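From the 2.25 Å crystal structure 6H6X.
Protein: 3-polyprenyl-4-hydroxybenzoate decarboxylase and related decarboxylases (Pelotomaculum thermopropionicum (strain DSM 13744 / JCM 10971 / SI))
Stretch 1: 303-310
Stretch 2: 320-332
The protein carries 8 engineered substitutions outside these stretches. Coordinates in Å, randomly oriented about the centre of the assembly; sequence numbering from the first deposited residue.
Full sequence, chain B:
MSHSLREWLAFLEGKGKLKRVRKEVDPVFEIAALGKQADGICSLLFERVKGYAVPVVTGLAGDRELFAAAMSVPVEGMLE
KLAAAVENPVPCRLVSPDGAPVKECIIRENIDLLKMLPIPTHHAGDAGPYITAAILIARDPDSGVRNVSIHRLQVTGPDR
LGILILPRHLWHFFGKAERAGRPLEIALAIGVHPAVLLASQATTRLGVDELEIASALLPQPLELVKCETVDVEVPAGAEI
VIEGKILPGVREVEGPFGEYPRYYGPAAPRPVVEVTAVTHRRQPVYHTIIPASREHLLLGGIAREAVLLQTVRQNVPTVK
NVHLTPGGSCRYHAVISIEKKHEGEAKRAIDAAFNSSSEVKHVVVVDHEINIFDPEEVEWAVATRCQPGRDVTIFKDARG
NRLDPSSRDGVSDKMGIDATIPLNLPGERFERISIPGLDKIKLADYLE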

# COMPACT_ATOMS: atom_id res chain seq x y z
N ALA B 303 14.82 -0.20 -15.84
CA ALA B 303 16.22 0.01 -16.21
C ALA B 303 17.12 0.25 -15.02
O ALA B 303 18.23 -0.32 -14.94
CB ALA B 303 16.35 1.17 -17.19
N ARG B 304 16.67 1.07 -14.08
CA ARG B 304 17.48 1.32 -12.86
C ARG B 304 17.53 0.05 -11.99
O ARG B 304 18.51 -0.24 -11.41
CB ARG B 304 17.03 2.54 -12.10
CG ARG B 304 17.19 3.88 -12.88
CD ARG B 304 16.75 5.15 -12.14
NE ARG B 304 15.33 5.29 -12.01
CZ ARG B 304 14.50 5.87 -12.91
NH1 ARG B 304 14.97 6.34 -14.03
NH2 ARG B 304 13.17 5.95 -12.68
N GLU B 305 16.45 -0.71 -11.91
CA GLU B 305 16.45 -1.96 -11.17
C GLU B 305 17.45 -2.98 -11.72
O GLU B 305 18.11 -3.66 -10.97
CB GLU B 305 15.08 -2.58 -11.11
CG GLU B 305 14.12 -1.94 -10.14
CD GLU B 305 12.69 -2.53 -10.21
OE1 GLU B 305 12.45 -3.52 -10.94
OE2 GLU B 305 11.79 -2.01 -9.49
N ALA B 306 17.58 -3.08 -13.03
CA ALA B 306 18.54 -4.02 -13.62
C ALA B 306 19.95 -3.71 -13.19
O ALA B 306 20.69 -4.60 -12.85
CB ALA B 306 18.47 -4.00 -15.13
N VAL B 307 20.30 -2.43 -13.23
CA VAL B 307 21.59 -1.96 -12.76
C VAL B 307 21.78 -2.14 -11.27
O VAL B 307 22.84 -2.54 -10.85
CB VAL B 307 21.82 -0.47 -13.12
CG1 VAL B 307 23.00 0.15 -12.36
CG2 VAL B 307 22.04 -0.35 -14.63
N LEU B 308 20.74 -1.85 -10.48
CA LEU B 308 20.77 -2.05 -9.07
C LEU B 308 21.00 -3.55 -8.69
O LEU B 308 21.81 -3.85 -7.78
CB LEU B 308 19.50 -1.53 -8.41
CG LEU B 308 19.27 -1.84 -6.93
CD1 LEU B 308 20.28 -1.06 -6.10
CD2 LEU B 308 17.84 -1.47 -6.50
N LEU B 309 20.28 -4.48 -9.32
CA LEU B 309 20.47 -5.91 -9.08
C LEU B 309 21.91 -6.33 -9.29
O LEU B 309 22.49 -7.02 -8.44
CB LEU B 309 19.61 -6.79 -9.98
CG LEU B 309 19.63 -8.31 -9.69
CD1 LEU B 309 19.25 -8.63 -8.24
CD2 LEU B 309 18.65 -9.00 -10.63
N GLN B 310 22.49 -5.91 -10.42
CA GLN B 310 23.90 -6.22 -10.73
C GLN B 310 24.85 -5.68 -9.68
O GLN B 310 25.69 -6.43 -9.17
CB GLN B 310 24.35 -5.68 -12.09
CG GLN B 310 24.16 -6.64 -13.25
CD GLN B 310 24.57 -6.02 -14.57
OE1 GLN B 310 24.30 -4.83 -14.84
NE2 GLN B 310 25.24 -6.81 -15.42
N LYS B 320 18.45 -12.03 -3.68
CA LYS B 320 17.44 -12.67 -4.51
C LYS B 320 16.76 -11.65 -5.47
O LYS B 320 16.52 -11.97 -6.64
CB LYS B 320 16.38 -13.33 -3.64
N ASN B 321 16.39 -10.45 -4.97
CA ASN B 321 15.68 -9.48 -5.81
C ASN B 321 15.83 -8.04 -5.32
O ASN B 321 16.29 -7.80 -4.19
CB ASN B 321 14.20 -9.85 -5.88
CG ASN B 321 13.58 -9.60 -7.29
OD1 ASN B 321 14.12 -8.87 -8.19
ND2 ASN B 321 12.45 -10.24 -7.49
N VAL B 322 15.48 -7.10 -6.19
CA VAL B 322 15.48 -5.67 -5.88
C VAL B 322 14.22 -5.06 -6.49
O VAL B 322 13.68 -5.58 -7.47
CB VAL B 322 16.73 -5.00 -6.41
CG1 VAL B 322 17.99 -5.72 -5.90
CG2 VAL B 322 16.77 -4.95 -7.93
N HIS B 323 13.72 -4.01 -5.84
CA HIS B 323 12.56 -3.25 -6.29
C HIS B 323 12.77 -1.75 -5.93
O HIS B 323 13.02 -1.39 -4.76
CB HIS B 323 11.33 -3.78 -5.61
CG HIS B 323 10.06 -3.09 -6.00
ND1 HIS B 323 9.02 -2.89 -5.12
CD2 HIS B 323 9.64 -2.60 -7.19
CE1 HIS B 323 8.02 -2.30 -5.75
NE2 HIS B 323 8.37 -2.13 -7.01
N LEU B 324 12.68 -0.90 -6.92
CA LEU B 324 12.50 0.53 -6.73
C LEU B 324 11.03 0.84 -6.67
O LEU B 324 10.34 0.71 -7.66
CB LEU B 324 13.20 1.32 -7.83
CG LEU B 324 14.70 1.15 -7.84
CD1 LEU B 324 15.34 1.70 -9.11
CD2 LEU B 324 15.32 1.83 -6.61
N THR B 325 10.53 1.22 -5.49
CA THR B 325 9.09 1.37 -5.27
C THR B 325 8.45 2.59 -5.97
O THR B 325 9.10 3.61 -6.17
CB THR B 325 8.74 1.57 -3.76
OG1 THR B 325 9.26 2.87 -3.30
CG2 THR B 325 9.28 0.42 -2.92
N PRO B 326 7.18 2.48 -6.33
CA PRO B 326 6.49 3.60 -6.98
C PRO B 326 6.37 4.86 -6.13
O PRO B 326 6.48 5.96 -6.68
CB PRO B 326 5.10 3.05 -7.32
CG PRO B 326 5.07 1.62 -6.85
CD PRO B 326 6.44 1.21 -6.44
N GLY B 327 6.09 4.69 -4.85
CA GLY B 327 6.17 5.74 -3.85
C GLY B 327 7.39 6.62 -3.94
O GLY B 327 7.29 7.85 -3.81
N GLY B 328 8.53 6.02 -4.24
CA GLY B 328 9.79 6.70 -4.46
C GLY B 328 10.09 7.10 -5.85
O GLY B 328 11.25 7.41 -6.18
N SER B 329 9.06 7.08 -6.71
CA SER B 329 9.22 7.38 -8.16
C SER B 329 10.13 6.43 -8.91
O SER B 329 10.74 6.81 -9.93
CB SER B 329 9.55 8.85 -8.40
OG SER B 329 8.64 9.64 -7.57
N CYS B 330 10.13 5.16 -8.50
CA CYS B 330 11.01 4.12 -9.04
C CYS B 330 12.40 4.65 -9.23
O CYS B 330 13.01 4.55 -10.28
CB CYS B 330 10.42 3.47 -10.27
SG CYS B 330 8.77 2.79 -10.01
N ARG B 331 12.94 5.18 -8.13
CA ARG B 331 14.18 5.91 -8.15
C ARG B 331 14.79 6.15 -6.72
O ARG B 331 15.97 5.90 -6.52
CB ARG B 331 13.86 7.27 -8.76
CG ARG B 331 15.02 8.10 -9.14
CD ARG B 331 14.50 9.46 -9.55
NE ARG B 331 13.64 9.44 -10.72
CZ ARG B 331 14.05 9.65 -11.97
NH1 ARG B 331 15.33 9.93 -12.24
NH2 ARG B 331 13.17 9.60 -12.96
N TYR B 332 14.00 6.68 -5.80
CA TYR B 332 14.49 7.16 -4.53
C TYR B 332 14.53 6.09 -3.44
O TYR B 332 15.41 6.17 -2.56
CB TYR B 332 13.64 8.37 -4.00
CG TYR B 332 13.68 9.55 -4.92
CD1 TYR B 332 14.90 10.04 -5.38
CD2 TYR B 332 12.53 10.20 -5.34
CE1 TYR B 332 14.95 11.10 -6.26
CE2 TYR B 332 12.58 11.28 -6.23
CZ TYR B 332 13.79 11.71 -6.68
OH TYR B 332 13.91 12.80 -7.53

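The first stretch is a helix throughout, part of a longer one, and the second begins as a strand and then turns through a loop. Their axes approach to 8.1 Å with an angle of 142° between the N-to-C directions, so the helix runs roughly, but not exactly, against the strand. The register follows from this sense: L309 CA lies 5.9 Å from V322 CA, E305 CA lies 6.4 Å from H323 CA, and R304, one step earlier on the helix, reaches the loop, with its CA 7.4 Å from R331 CA. Inside the loop, C330 N bonds to T325 O at 3.0 Å and S329 N to P326 O at 2.8 Å, a fold that brings the chain back toward the start of the helix stretch.

From N321 to L324 the strand alternates: V322 and L324 point their CA-to-CB bonds toward the helix, N321 and H323 away. On the helix, R304 and L308, one turn apart, point toward the strand. L308 CD2 packs 3.7 Å from V322 CB and 4.2 Å from L324 CD2, so one leucine touches both inward strand residues. L309 starts sideways, but its end comes nearer, and its CD1 lies 3.9 Å from V322 CG1. V322 CG2 also sits 3.6 Å from E305 O, packing the valine against the helix backbone as well as its side chains.

E305 supplies the polar link to the strand. Its CB is directed sideways, yet an extended chain (chi1 m, chi2 t) carries the carboxylate to the strand backbone, where L324 N donates to E305 OE2 at 2.9 Å. The same E305 OE2 lies 3.2 Å from H323 CD2, at the edge of the imidazole ring. A buried carboxylate thus meets a backbone amide, while its aliphatic portion still packs, E305 CG lying 3.9 Å from L324 CG.

R304 gives the largest area to the contact from either stretch. Near its root, R304 CB touches L324 CD1 at 3.5 Å; at its tip, R304 NE and R304 NH2 both donate to C330 O, at 3.0 and 2.8 Å. The carbonyl lies near the guanidinium plane, which suits this two-pronged grip. R331 lies over one face, its guanidinium stacked on that of R304 with centres 3.9 Å apart and planes at 27°. The like charges come close, R304 NH2 to R331 NH2 at 3.7 Å; R331 NH1 is hydrogen-bonded elsewhere in the structure. The rule to read here is economical: in R304 and E305 the aliphatic stem packs on L324 while the polar end meets a backbone group.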